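Local coordinates for diguanylate cyclase (Pseudomonas aeruginosa, PDB 5M3C), which joins a GGDEF domain, which holds GTP and calcium, to a barrel-shaped EAL domain that binds another calcium ion, at residues Asp331-Gly336 / Arg372-Leu377; Arg359-Asp364 / Ser397-Glu402; Ala211-Tyr216 / Glu226-Leu231; Tyr195-Ser200 / Glu419-Lys424. All coordinates share one frame; numbering follows the deposited sequence.

Helix 168-187 leads from the GGDEF domain into the EAL barrel, where all four contacts lie. Contact 4 opens first, on strand 192-200. The next strand, 206-217, carries one half of contact 3, whose loop closes soon afterwards on helix 225-234. Far along the chain, contact 1 opens at the calcium-bearing strand 327-333 and contact 2 at 359-364; contact 1 closes on helix 365-380 before contact 2 closes on helix 393-401, so these two cross, and they touch through Arg-372, Ile-375, Phe-398 and Glu-402. Contact 4 closes last, on helix 418-425, and its long loop encloses the other three. Contacts 1, 3 and 4 reach one sheet; contact 2 links parts of its outer layer.

Contact 1 of 4, residues Asp331-Gly336 / Arg372-Leu377; sequences DDFGTG and RAIIAL. With CA (calcium ion), chain H.
The backbones of Gly-334 and Ile-374 come closest here, their CA atoms 7.3 Å apart, where the chain leaving strand 327-333 after its corner at Asp-332 passes helix 365-380. This is strand-against-helix packing of the EAL barrel, a TIM-like fold, and 331-336 carries the DDFGTG sequence familiar from EAL domains. No hydrogen bond spans the gap; apolar side chains close it. Phe-333 has CG anti to its own backbone N (chi1 -172°), which carries the ring out to the helix. Phe-333 and Ile-374 lie side by side, pointing opposite ways, with Ile-374 CG2 obliquely placed 4.0 Å from Phe-333 CD2. Leu-377 comes instead at the ring edge, its CD1 4.3 Å from Phe-333 CE2. The other branch of Ile-374 reaches the backbone: its CD1 lies 3.8 Å from Phe-333 O. Leu-351 and Leu-343 pack against the same phenyl group, while Leu-377 also meets Leu-340 of the second subunit. At the other end of the segment Asp-331 turns to the metal shared with Glu-210, Asn-269 and Glu-301. Its OD1 accepts the N-H of Asp-332 from above the carboxylate plane, and its OD2 binds calcium at 2.4 Å.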
# COMPACT_ATOMS: atom_id res chain seq x y z
N ASP B 331 7.25 -3.79 -14.85
CA ASP B 331 6.14 -4.14 -15.73
C ASP B 331 4.87 -3.43 -15.28
O ASP B 331 4.72 -3.10 -14.11
CB ASP B 331 5.94 -5.65 -15.72
CG ASP B 331 5.29 -6.17 -16.99
OD1 ASP B 331 5.00 -5.37 -17.90
OD2 ASP B 331 5.09 -7.40 -17.08
N ASP B 332 3.95 -3.22 -16.22
CA ASP B 332 2.67 -2.57 -15.95
C ASP B 332 2.87 -1.27 -15.17
O ASP B 332 2.37 -1.14 -14.05
CB ASP B 332 1.76 -3.51 -15.15
CG ASP B 332 1.70 -4.91 -15.73
OD1 ASP B 332 1.51 -5.03 -16.96
OD2 ASP B 332 1.82 -5.88 -14.96
N PHE B 333 3.58 -0.32 -15.76
CA PHE B 333 3.95 0.89 -15.03
C PHE B 333 2.98 2.05 -15.23
O PHE B 333 2.55 2.33 -16.35
CB PHE B 333 5.36 1.35 -15.43
CG PHE B 333 5.89 2.47 -14.60
CD1 PHE B 333 6.44 2.23 -13.35
CD2 PHE B 333 5.83 3.78 -15.05
CE1 PHE B 333 6.92 3.26 -12.58
CE2 PHE B 333 6.31 4.82 -14.28
CZ PHE B 333 6.86 4.56 -13.04
N GLY B 334 2.65 2.73 -14.13
CA GLY B 334 1.89 3.97 -14.18
C GLY B 334 0.44 3.87 -13.73
O GLY B 334 -0.23 4.89 -13.57
N THR B 335 -0.04 2.65 -13.52
CA THR B 335 -1.47 2.42 -13.26
C THR B 335 -1.97 3.03 -11.95
O THR B 335 -2.88 3.86 -11.95
CB THR B 335 -1.79 0.91 -13.25
OG1 THR B 335 -0.83 0.22 -12.44
CG2 THR B 335 -1.75 0.35 -14.66
N GLY B 336 -1.38 2.61 -10.83
CA GLY B 336 -1.86 3.03 -9.52
C GLY B 336 -0.94 4.00 -8.80
O GLY B 336 -0.34 4.88 -9.43
N ARG B 372 2.84 10.32 -22.40
CA ARG B 372 3.83 11.35 -22.68
C ARG B 372 4.63 11.64 -21.40
O ARG B 372 5.83 11.92 -21.45
CB ARG B 372 3.13 12.61 -23.19
CG ARG B 372 3.89 13.39 -24.26
CD ARG B 372 2.92 14.03 -25.24
NE ARG B 372 1.69 14.47 -24.58
CZ ARG B 372 0.52 14.63 -25.20
NH1 ARG B 372 0.40 14.38 -26.49
NH2 ARG B 372 -0.54 15.03 -24.50
N ALA B 373 3.95 11.57 -20.26
CA ALA B 373 4.59 11.79 -18.97
C ALA B 373 5.56 10.66 -18.62
O ALA B 373 6.70 10.90 -18.23
CB ALA B 373 3.54 11.92 -17.88
N ILE B 374 5.10 9.43 -18.77
CA ILE B 374 5.90 8.25 -18.46
C ILE B 374 7.18 8.20 -19.28
O ILE B 374 8.24 7.84 -18.76
CB ILE B 374 5.11 6.95 -18.71
CG1 ILE B 374 3.91 6.87 -17.76
CG2 ILE B 374 6.01 5.74 -18.52
CD1 ILE B 374 3.00 5.69 -18.04
N ILE B 375 7.09 8.56 -20.55
CA ILE B 375 8.27 8.58 -21.42
C ILE B 375 9.28 9.59 -20.88
O ILE B 375 10.46 9.28 -20.70
CB ILE B 375 7.90 8.93 -22.88
CG1 ILE B 375 7.08 7.80 -23.50
CG2 ILE B 375 9.16 9.18 -23.70
CD1 ILE B 375 6.37 8.17 -24.78
N ALA B 376 8.80 10.81 -20.63
CA ALA B 376 9.65 11.87 -20.08
C ALA B 376 10.26 11.43 -18.75
O ALA B 376 11.41 11.74 -18.45
CB ALA B 376 8.83 13.14 -19.89
N LEU B 377 9.48 10.70 -17.96
CA LEU B 377 9.93 10.19 -16.67
C LEU B 377 11.04 9.17 -16.85
O LEU B 377 12.11 9.30 -16.26
CB LEU B 377 8.76 9.56 -15.91
CG LEU B 377 8.86 9.56 -14.39
CD1 LEU B 377 7.64 8.89 -13.78
CD2 LEU B 377 10.13 8.87 -13.92
CA CA H . 5.43 -8.81 -19.00

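Contact 2 of 4, residues Arg359-Asp364 / Ser397-Glu402; sequences RGLPDD and SFLTHE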
# COMPACT_ATOMS: atom_id res chain seq x y z
N ARG B 359 -3.54 1.69 -25.18
CA ARG B 359 -4.68 1.21 -25.95
C ARG B 359 -5.67 2.33 -26.30
O ARG B 359 -6.56 2.14 -27.12
CB ARG B 359 -5.40 0.08 -25.20
CG ARG B 359 -4.76 -1.28 -25.38
N GLY B 360 -5.50 3.49 -25.68
CA GLY B 360 -6.36 4.64 -25.96
C GLY B 360 -5.77 5.59 -26.98
O GLY B 360 -6.45 6.48 -27.50
N LEU B 361 -4.48 5.41 -27.27
CA LEU B 361 -3.77 6.30 -28.19
C LEU B 361 -4.35 6.22 -29.60
O LEU B 361 -4.66 5.13 -30.09
CB LEU B 361 -2.28 5.95 -28.22
CG LEU B 361 -1.55 6.02 -26.88
CD1 LEU B 361 -0.12 5.51 -27.03
CD2 LEU B 361 -1.56 7.43 -26.32
N PRO B 362 -4.50 7.37 -30.26
CA PRO B 362 -4.15 8.66 -29.68
C PRO B 362 -5.38 9.53 -29.43
O PRO B 362 -5.24 10.71 -29.09
CB PRO B 362 -3.27 9.28 -30.75
CG PRO B 362 -3.80 8.74 -32.03
CD PRO B 362 -4.40 7.38 -31.73
N ASP B 363 -6.56 8.95 -29.58
CA ASP B 363 -7.81 9.70 -29.47
C ASP B 363 -8.03 10.22 -28.05
O ASP B 363 -8.41 11.38 -27.87
CB ASP B 363 -9.00 8.82 -29.90
N ASP B 364 -7.80 9.37 -27.06
CA ASP B 364 -8.02 9.74 -25.66
C ASP B 364 -6.96 10.74 -25.20
O ASP B 364 -5.76 10.48 -25.31
CB ASP B 364 -8.01 8.50 -24.76
CG ASP B 364 -8.56 8.78 -23.37
OD1 ASP B 364 -7.99 9.63 -22.66
OD2 ASP B 364 -9.56 8.14 -22.99
N SER B 397 2.19 5.13 -34.44
CA SER B 397 2.55 6.44 -34.96
C SER B 397 2.77 7.41 -33.80
O SER B 397 3.87 7.94 -33.62
CB SER B 397 1.45 6.98 -35.88
OG SER B 397 1.31 6.18 -37.04
N PHE B 398 1.73 7.61 -32.99
CA PHE B 398 1.79 8.48 -31.82
C PHE B 398 3.08 8.26 -31.05
O PHE B 398 3.87 9.18 -30.84
CB PHE B 398 0.60 8.22 -30.91
CG PHE B 398 0.58 9.05 -29.66
CD1 PHE B 398 1.44 8.77 -28.60
CD2 PHE B 398 -0.30 10.11 -29.53
CE1 PHE B 398 1.42 9.53 -27.45
CE2 PHE B 398 -0.32 10.88 -28.38
CZ PHE B 398 0.54 10.59 -27.34
N LEU B 399 3.30 7.02 -30.62
CA LEU B 399 4.45 6.67 -29.80
C LEU B 399 5.77 7.13 -30.41
O LEU B 399 6.73 7.41 -29.69
CB LEU B 399 4.49 5.16 -29.55
CG LEU B 399 3.38 4.63 -28.63
CD1 LEU B 399 3.28 3.11 -28.72
CD2 LEU B 399 3.62 5.06 -27.19
N THR B 400 5.82 7.22 -31.74
CA THR B 400 7.05 7.62 -32.43
C THR B 400 7.25 9.13 -32.41
O THR B 400 8.37 9.61 -32.23
CB THR B 400 7.07 7.11 -33.88
OG1 THR B 400 6.68 5.73 -33.92
CG2 THR B 400 8.47 7.25 -34.47
N HIS B 401 6.17 9.88 -32.60
CA HIS B 401 6.23 11.34 -32.57
C HIS B 401 6.44 11.85 -31.15
O HIS B 401 6.81 13.01 -30.96
CB HIS B 401 4.95 11.95 -33.14
CG HIS B 401 4.68 11.59 -34.57
ND1 HIS B 401 5.42 12.10 -35.62
CD2 HIS B 401 3.74 10.79 -35.13
CE1 HIS B 401 4.95 11.61 -36.76
NE2 HIS B 401 3.93 10.82 -36.49
N GLU B 402 6.21 10.99 -30.17
CA GLU B 402 6.35 11.36 -28.76
C GLU B 402 7.62 10.79 -28.13
O GLU B 402 7.81 10.87 -26.91
CB GLU B 402 5.13 10.90 -27.97
CG GLU B 402 3.82 11.52 -28.44
CD GLU B 402 3.80 13.03 -28.30
OE1 GLU B 402 2.91 13.67 -28.91
OE2 GLU B 402 4.66 13.58 -27.59
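Leu-361 and Phe-398 meet through a CH-pi contact between loop 359-364 and helix 393-401. Methyl CD2 of Leu-361 sits over the centre of the Phe-398 ring, 3.9 Å from the centroid and only 12° off the ring normal, the leucine running roughly perpendicular to the phenylalanine. The opposite face of the ring is covered from within its own segment by Glu-402 CG, offset toward the rim, so the phenyl group is sandwiched between a leucine methyl and a glutamate methylene. With CG anti to the backbone N (chi1 179°), Phe-398 stretches out from the helix to meet the loop.

Purely apolar contacts widen the patch. The second methyl of Leu-361, CD1, lies 3.8 Å from Leu-399 CD2 while still touching the rim of the Phe-398 ring at CD1. Pro-362, which follows a cis peptide bond, brings CB obliquely to the ring near Phe-398 CD2.

No hydrogen bond spans the contact; those present shape each partner. Asp-364 N is bonded to Gly-360 O at 3.2 Å, closing the loop on itself, and Asp-364 then N-caps helix 365-380 through OD1, which accepts from Asp-367 N. On the other side, Ser-397 O accepts from both Thr-400 N and His-401 N near the end of the helix.

Helix 365-380 packs on the same residues, with Ala-368 and Arg-372 touching Phe-398 and Thr-371 touching both leucines. Such a junction, a loop entering one outer helix and packed against the next, belongs to the helical shell of the TIM-like EAL barrel.

Contact 3 of 4, residues Ala211-Tyr216 / Glu226-Leu231; sequences ALVRWY and ERFIPL
The carbonyl oxygen of Val-213 lies near the plane of the Phe-228 ring, at its edge, 4.1 Å from Phe-228 CZ, which is a packing contact and not a bond; no hydrogen bond joins the two segments. Side chains do the rest. Trp-215 and Phe-228 form an offset edge-to-face pair, the indole edge toward the phenyl face, with the six-membered ring centroid of Trp-215 5.7 Å from that of Phe-228 and the planes at 72°. The indole edge makes its approach through CE3, 3.6 Å from Phe-228 CD2, while Phe-228 CB sits in the indole plane beside it. Phe-228 places CG between its backbone N and carbonyl carbon (chi1 74°), bringing its ring alongside the strand, where CE2 is 3.6 Å from Trp-215 CB. In the EAL barrel, strand 206-217 lies between 192-200 and 266-269, and helix 225-234 packs across it: the short segments run at 97° to each other, their axes 9.6 Å apart. Helix 168-187 flanks both partners, meeting Trp-215 through Leu-182 and Ala-185 and Leu-231 through Leu-178. Two residues back along the strand, Val-213 CG1 reaches Phe-228 CZ at 4.3 Å, with Val-245 of helix 238-259 also against the valine.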
# COMPACT_ATOMS: atom_id res chain seq x y z
N ALA B 211 9.03 -14.04 -23.20
CA ALA B 211 8.54 -15.40 -23.06
C ALA B 211 7.31 -15.39 -22.17
O ALA B 211 7.35 -14.91 -21.04
CB ALA B 211 9.61 -16.30 -22.47
N LEU B 212 6.21 -15.94 -22.69
CA LEU B 212 4.92 -15.91 -22.01
C LEU B 212 4.36 -17.32 -21.86
O LEU B 212 4.20 -18.04 -22.85
CB LEU B 212 3.95 -15.05 -22.82
CG LEU B 212 4.40 -13.60 -23.04
CD1 LEU B 212 3.73 -13.00 -24.27
CD2 LEU B 212 4.10 -12.77 -21.80
N VAL B 213 4.04 -17.69 -20.63
CA VAL B 213 3.55 -19.04 -20.34
C VAL B 213 2.13 -19.24 -20.84
O VAL B 213 1.25 -18.41 -20.60
CB VAL B 213 3.58 -19.35 -18.84
CG1 VAL B 213 3.51 -20.85 -18.61
CG2 VAL B 213 4.83 -18.77 -18.20
N ARG B 214 1.90 -20.36 -21.52
CA ARG B 214 0.58 -20.72 -22.00
C ARG B 214 0.22 -22.11 -21.49
O ARG B 214 1.10 -22.91 -21.18
CB ARG B 214 0.55 -20.72 -23.53
CG ARG B 214 0.60 -19.34 -24.16
CD ARG B 214 -0.73 -18.60 -24.01
NE ARG B 214 -0.82 -17.46 -24.92
CZ ARG B 214 -0.35 -16.25 -24.65
NH1 ARG B 214 0.26 -15.99 -23.50
NH2 ARG B 214 -0.49 -15.28 -25.55
N TRP B 215 -1.07 -22.39 -21.42
CA TRP B 215 -1.54 -23.70 -20.98
C TRP B 215 -2.81 -24.08 -21.72
O TRP B 215 -3.87 -23.50 -21.49
CB TRP B 215 -1.77 -23.71 -19.47
CG TRP B 215 -2.18 -25.05 -18.91
CD1 TRP B 215 -1.95 -26.27 -19.46
CD2 TRP B 215 -2.87 -25.29 -17.67
NE1 TRP B 215 -2.46 -27.26 -18.65
CE2 TRP B 215 -3.03 -26.68 -17.55
CE3 TRP B 215 -3.37 -24.46 -16.66
CZ2 TRP B 215 -3.66 -27.27 -16.46
CZ3 TRP B 215 -4.00 -25.05 -15.58
CH2 TRP B 215 -4.14 -26.43 -15.49
N TYR B 216 -2.71 -25.06 -22.62
CA TYR B 216 -3.88 -25.61 -23.29
C TYR B 216 -4.22 -26.97 -22.72
O TYR B 216 -3.35 -27.82 -22.53
CB TYR B 216 -3.65 -25.74 -24.79
CG TYR B 216 -4.79 -26.46 -25.49
CD1 TYR B 216 -5.96 -25.79 -25.83
CD2 TYR B 216 -4.70 -27.81 -25.80
CE1 TYR B 216 -7.01 -26.44 -26.46
CE2 TYR B 216 -5.75 -28.48 -26.43
CZ TYR B 216 -6.90 -27.78 -26.76
OH TYR B 216 -7.94 -28.43 -27.38
N GLU B 226 -4.26 -15.46 -16.42
CA GLU B 226 -5.06 -14.74 -15.43
C GLU B 226 -5.86 -15.72 -14.58
O GLU B 226 -6.20 -15.43 -13.43
CB GLU B 226 -6.02 -13.76 -16.12
CG GLU B 226 -5.37 -12.50 -16.67
CD GLU B 226 -4.90 -12.66 -18.10
OE1 GLU B 226 -5.68 -13.20 -18.92
OE2 GLU B 226 -3.77 -12.23 -18.42
N ARG B 227 -6.16 -16.87 -15.16
CA ARG B 227 -6.95 -17.88 -14.48
C ARG B 227 -6.05 -18.83 -13.69
O ARG B 227 -6.32 -19.10 -12.52
CB ARG B 227 -7.76 -18.66 -15.53
CG ARG B 227 -8.98 -19.40 -15.00
CD ARG B 227 -9.90 -19.73 -16.17
NE ARG B 227 -10.48 -21.07 -16.08
CZ ARG B 227 -10.75 -21.84 -17.13
NH1 ARG B 227 -11.28 -23.04 -16.96
NH2 ARG B 227 -10.47 -21.41 -18.36
N PHE B 228 -4.97 -19.30 -14.30
CA PHE B 228 -4.17 -20.37 -13.70
C PHE B 228 -3.00 -19.91 -12.84
O PHE B 228 -2.43 -20.72 -12.11
CB PHE B 228 -3.71 -21.40 -14.75
CG PHE B 228 -2.60 -20.92 -15.66
CD1 PHE B 228 -1.37 -20.54 -15.15
CD2 PHE B 228 -2.78 -20.91 -17.04
CE1 PHE B 228 -0.35 -20.12 -16.00
CE2 PHE B 228 -1.77 -20.49 -17.89
CZ PHE B 228 -0.56 -20.10 -17.37
N ILE B 229 -2.62 -18.64 -12.91
CA ILE B 229 -1.53 -18.16 -12.06
C ILE B 229 -2.00 -17.95 -10.61
O ILE B 229 -1.32 -18.36 -9.66
CB ILE B 229 -0.87 -16.89 -12.61
CG1 ILE B 229 -0.11 -17.22 -13.90
CG2 ILE B 229 0.10 -16.31 -11.59
CD1 ILE B 229 0.43 -16.01 -14.63
N PRO B 230 -3.17 -17.33 -10.44
CA PRO B 230 -3.75 -17.25 -9.10
C PRO B 230 -3.97 -18.64 -8.52
O PRO B 230 -3.73 -18.86 -7.33
CB PRO B 230 -5.08 -16.53 -9.32
CG PRO B 230 -4.92 -15.78 -10.60
CD PRO B 230 -4.00 -16.63 -11.44
N LEU B 231 -4.43 -19.57 -9.36
CA LEU B 231 -4.59 -20.96 -8.96
C LEU B 231 -3.29 -21.46 -8.34
O LEU B 231 -3.28 -21.99 -7.22
CB LEU B 231 -4.96 -21.82 -10.17
CG LEU B 231 -5.08 -23.32 -9.93
CD1 LEU B 231 -6.29 -23.63 -9.08
CD2 LEU B 231 -5.15 -24.07 -11.25

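Contact 4 of 4, residues Tyr195-Ser200 / Glu419-Lys424; sequences YQPKLS and ELFASK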
# COMPACT_ATOMS: atom_id res chain seq x y z
N TYR B 195 6.40 -16.69 -27.57
CA TYR B 195 7.38 -15.63 -27.67
C TYR B 195 6.87 -14.44 -28.48
O TYR B 195 6.39 -14.60 -29.60
CB TYR B 195 8.69 -16.17 -28.25
CG TYR B 195 9.27 -17.28 -27.39
CD1 TYR B 195 8.84 -18.59 -27.54
CD2 TYR B 195 10.22 -17.00 -26.42
CE1 TYR B 195 9.36 -19.60 -26.75
CE2 TYR B 195 10.74 -18.01 -25.63
CZ TYR B 195 10.31 -19.31 -25.80
OH TYR B 195 10.82 -20.31 -25.01
N GLN B 196 6.96 -13.26 -27.88
CA GLN B 196 6.51 -12.04 -28.52
C GLN B 196 7.71 -11.15 -28.81
O GLN B 196 8.54 -10.92 -27.94
CB GLN B 196 5.52 -11.30 -27.62
CG GLN B 196 4.91 -10.07 -28.27
CD GLN B 196 3.59 -9.68 -27.62
OE1 GLN B 196 3.48 -9.62 -26.40
NE2 GLN B 196 2.59 -9.41 -28.45
N PRO B 197 7.80 -10.64 -30.05
CA PRO B 197 8.92 -9.78 -30.42
C PRO B 197 8.79 -8.36 -29.88
O PRO B 197 7.67 -7.84 -29.75
CB PRO B 197 8.85 -9.77 -31.95
CG PRO B 197 7.41 -9.96 -32.25
CD PRO B 197 6.89 -10.89 -31.19
N LYS B 198 9.92 -7.74 -29.56
CA LYS B 198 9.98 -6.33 -29.20
C LYS B 198 10.73 -5.56 -30.29
O LYS B 198 11.80 -5.97 -30.72
CB LYS B 198 10.71 -6.12 -27.87
CG LYS B 198 9.86 -6.34 -26.64
CD LYS B 198 10.01 -7.74 -26.08
CE LYS B 198 10.22 -7.72 -24.57
NZ LYS B 198 11.67 -7.68 -24.24
N LEU B 199 10.15 -4.44 -30.72
CA LEU B 199 10.77 -3.63 -31.77
C LEU B 199 11.23 -2.30 -31.20
O LEU B 199 10.72 -1.84 -30.18
CB LEU B 199 9.77 -3.38 -32.90
CG LEU B 199 10.34 -2.98 -34.26
CD1 LEU B 199 10.83 -4.22 -35.01
CD2 LEU B 199 9.30 -2.25 -35.08
N SER B 200 12.21 -1.68 -31.85
CA SER B 200 12.66 -0.34 -31.50
C SER B 200 12.09 0.65 -32.50
O SER B 200 12.12 0.40 -33.71
CB SER B 200 14.18 -0.25 -31.49
OG SER B 200 14.63 1.09 -31.42
N GLU B 419 9.03 -22.47 -32.91
CA GLU B 419 9.33 -22.72 -34.32
C GLU B 419 8.89 -21.55 -35.19
O GLU B 419 9.66 -21.04 -36.01
CB GLU B 419 8.63 -24.00 -34.80
CG GLU B 419 9.48 -25.26 -34.71
CD GLU B 419 9.71 -25.74 -33.29
OE1 GLU B 419 10.37 -26.78 -33.11
OE2 GLU B 419 9.21 -25.08 -32.34
N LEU B 420 7.64 -21.13 -35.00
CA LEU B 420 7.06 -20.06 -35.80
C LEU B 420 7.80 -18.75 -35.56
O LEU B 420 8.05 -17.99 -36.49
CB LEU B 420 5.58 -19.89 -35.46
CG LEU B 420 4.66 -19.47 -36.62
CD1 LEU B 420 3.40 -18.82 -36.08
CD2 LEU B 420 5.37 -18.54 -37.59
N PHE B 421 8.16 -18.49 -34.31
CA PHE B 421 8.93 -17.31 -33.96
C PHE B 421 10.25 -17.33 -34.72
O PHE B 421 10.55 -16.42 -35.50
CB PHE B 421 9.20 -17.28 -32.46
CG PHE B 421 9.91 -16.03 -32.00
CD1 PHE B 421 9.22 -14.84 -31.86
CD2 PHE B 421 11.26 -16.06 -31.71
CE1 PHE B 421 9.86 -13.69 -31.44
CE2 PHE B 421 11.92 -14.91 -31.28
CZ PHE B 421 11.21 -13.73 -31.15
N ALA B 422 11.03 -18.39 -34.49
CA ALA B 422 12.35 -18.53 -35.10
C ALA B 422 12.27 -18.38 -36.62
O ALA B 422 13.15 -17.77 -37.23
CB ALA B 422 12.95 -19.88 -34.73
N SER B 423 11.22 -18.93 -37.22
CA SER B 423 11.04 -18.85 -38.66
C SER B 423 10.59 -17.46 -39.12
O SER B 423 10.79 -17.11 -40.29
CB SER B 423 10.04 -19.91 -39.13
OG SER B 423 9.38 -19.51 -40.32
N LYS B 424 10.00 -16.68 -38.23
CA LYS B 424 9.42 -15.39 -38.64
C LYS B 424 10.25 -14.16 -38.25
O LYS B 424 10.12 -13.12 -38.90
CB LYS B 424 8.00 -15.24 -38.10
CG LYS B 424 7.33 -13.95 -38.54
CD LYS B 424 5.89 -14.17 -38.98
CE LYS B 424 5.36 -12.96 -39.74
NZ LYS B 424 4.07 -13.23 -40.44
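Tyr-195 and Phe-421 make the dense centre of this contact. The CB of Tyr-195 lies over one face of the Phe-421 ring, 4.0 Å from the centroid and 17° off the normal, a CH-pi contact displaced toward the rim. Beyond CB the tyrosine turns away, and its ring meets Trp-256 edge-to-face. Phe-421, with CG anti to the backbone N (chi1 -176°), instead reaches straight in from the helix to the strand backbone. Its CD1 comes 3.6 Å from Tyr-195 O, and its CE1 sits 3.9 Å from Pro-197 N, which stands at the ring edge near its plane. Pro-197 CB adds a further apolar touch at CE1, the proline and phenylalanine overlapping from opposed directions. Trp-256, Phe-263 and Phe-425 also pack on Phe-421, extending the aromatic cluster past the two segments.

The rest is far looser. Phe-421 is the sole helix residue here to touch the strand; Glu-419, Leu-420, Ser-423 and Lys-424 lie on the solvent side. Along the strand the contact fades after Pro-197. Gln-196 points its CB away from the helix, and its amide is held by Ser-413 O and Gln-408 NE2 of strand 406-417.

Although the strand and helix segments run roughly alike, at 26°, with axes 9.1 Å apart, the helix segment reaches the strand through one phenylalanine. Strand 192-200 lies between 206-217 and 406-417, antiparallel to both, the departure from all-parallel order that distinguishes the EAL barrel from a classical TIM barrel, and the C-terminal helix 418-425 packs against it.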